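Side-chain contact in p450 cytochrome, putative (Rippkaea orientalis, PDB 6Y01), which probably binds the molybdenum cofactor on a Rossmann-type fold and serves as its carrier: residues H83-S86 / D87-I91. Numbering follows the deposited sequence.
Sequences HNVS and DAVDI
Ser-86 opens a type I beta turn that closes at Val-89, and its hydroxyl adds an ST turn inside the same loop, between strand 73-77 and strand 91-94, the outermost on that side of this chain's Rossmann-type parallel sheet. With chi1 at 84°, Ser-86 OG sits between its own backbone N and carbonyl carbon, and it accepts the N-H of Ala-88, two residues on, OG to N 3.1 Å, in a somewhat bent bond (145° at the hydrogen). The main-chain bond of the turn runs from Val-89 N to Ser-86 O, 3.2 Å, and is straighter at the hydrogen, although the donor stands well above the carbonyl plane. One residue therefore receives two successive N-H groups, one on its side chain and one on its backbone. OG is also hydrogen-bonded to Glu-60 OE1, which ties the turn to helix 58-68; that same helix packs against the methyl of Ala-88, whose CB lies 3.6 Å from Ser-86 OG. With an alanine here, the hydroxyl's two bonds go, and Ala-88 N and the Glu-60 carboxylate would probably each be left without this partner. Flanking the turn, Val-85 and Val-89 meet at an oblique angle, the first also packing on Leu-77 and on Arg-14 of a neighbouring subunit. A single methyl of Val-85, CG2, lies over the face that Val-89 CB makes with its two methyls, on the side away from Val-89 CA: it is 3.7 Å from Val-89 CB, and Val-89 CG1 and CG2 are almost as near.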
loop_
_atom_site.group_PDB
_atom_site.type_symbol
_atom_site.label_atom_id
_atom_site.label_comp_id
_atom_site.label_asym_id
_atom_site.label_seq_id
_atom_site.Cartn_x
_atom_site.Cartn_y
_atom_site.Cartn_z
ATOM N N HIS D 83 7.928 -16.758 -4.694
ATOM C CA HIS D 83 8.439 -17.624 -5.795
ATOM C C HIS D 83 9.815 -17.162 -6.253
ATOM O O HIS D 83 10.585 -18.001 -6.765
ATOM C CB HIS D 83 7.475 -17.681 -6.977
ATOM C CG HIS D 83 6.186 -18.345 -6.663
ATOM N ND1 HIS D 83 5.961 -19.010 -5.464
ATOM C CD2 HIS D 83 5.042 -18.440 -7.369
ATOM C CE1 HIS D 83 4.727 -19.483 -5.446
ATOM N NE2 HIS D 83 4.143 -19.162 -6.602
ATOM N N ASN D 84 10.133 -15.884 -6.188
ATOM C CA ASN D 84 11.398 -15.388 -6.771
ATOM C C ASN D 84 12.437 -15.081 -5.706
ATOM O O ASN D 84 13.475 -14.600 -6.055
ATOM C CB ASN D 84 11.104 -14.184 -7.664
ATOM C CG ASN D 84 10.589 -14.690 -9.007
ATOM O OD1 ASN D 84 9.558 -14.246 -9.501
ATOM N ND2 ASN D 84 11.294 -15.660 -9.616
ATOM N N VAL D 85 12.153 -15.339 -4.446
ATOM C CA VAL D 85 13.101 -14.872 -3.419
ATOM C C VAL D 85 14.329 -15.821 -3.377
ATOM O O VAL D 85 14.172 -17.058 -3.522
ATOM C CB VAL D 85 12.436 -14.769 -2.045
ATOM C CG1 VAL D 85 12.091 -16.113 -1.476
ATOM C CG2 VAL D 85 13.314 -14.019 -1.083
ATOM N N SER D 86 15.500 -15.267 -3.201
ATOM C CA SER D 86 16.739 -16.057 -3.162
ATOM C C SER D 86 16.907 -16.637 -1.771
ATOM O O SER D 86 16.358 -16.143 -0.750
ATOM C CB SER D 86 17.951 -15.216 -3.549
ATOM O OG SER D 86 18.460 -14.488 -2.430
ATOM N N ASP D 87 17.816 -17.620 -1.737
ATOM C CA ASP D 87 18.226 -18.294 -0.516
ATOM C C ASP D 87 18.985 -17.350 0.376
ATOM O O ASP D 87 19.116 -17.667 1.535
ATOM C CB ASP D 87 19.201 -19.459 -0.838
ATOM C CG ASP D 87 18.519 -20.683 -1.412
ATOM O OD1 ASP D 87 17.259 -20.757 -1.400
ATOM O OD2 ASP D 87 19.255 -21.598 -1.819
ATOM N N ALA D 88 19.468 -16.210 -0.116
ATOM C CA ALA D 88 20.247 -15.280 0.744
ATOM C C ALA D 88 19.373 -14.331 1.582
ATOM O O ALA D 88 19.919 -13.602 2.428
ATOM C CB ALA D 88 21.198 -14.488 -0.068
ATOM N N VAL D 89 18.053 -14.447 1.424
ATOM C CA VAL D 89 17.094 -13.644 2.210
ATOM C C VAL D 89 16.560 -14.507 3.327
ATOM O O VAL D 89 15.893 -15.531 3.029
ATOM C CB VAL D 89 15.925 -13.171 1.330
ATOM C CG1 VAL D 89 14.810 -12.508 2.209
ATOM C CG2 VAL D 89 16.426 -12.266 0.203
ATOM N N ASP D 90 16.779 -14.131 4.574
ATOM C CA ASP D 90 16.303 -14.946 5.737
ATOM C C ASP D 90 14.810 -14.710 6.020
ATOM O O ASP D 90 14.083 -15.658 6.330
ATOM C CB ASP D 90 17.061 -14.579 7.003
ATOM C CG ASP D 90 18.527 -14.924 6.951
ATOM O OD1 ASP D 90 18.867 -15.992 6.380
ATOM O OD2 ASP D 90 19.360 -14.105 7.405
ATOM N N ILE D 91 14.380 -13.438 5.917
ATOM C CA ILE D 91 13.004 -13.046 6.266
ATOM C C ILE D 91 12.384 -12.359 5.049
ATOM O O ILE D 91 12.852 -11.303 4.664
ATOM C CB ILE D 91 12.993 -12.090 7.482
ATOM C CG1 ILE D 91 13.674 -12.700 8.713
ATOM C CG2 ILE D 91 11.550 -11.608 7.775
ATOM C CD1 ILE D 91 12.996 -13.915 9.232
#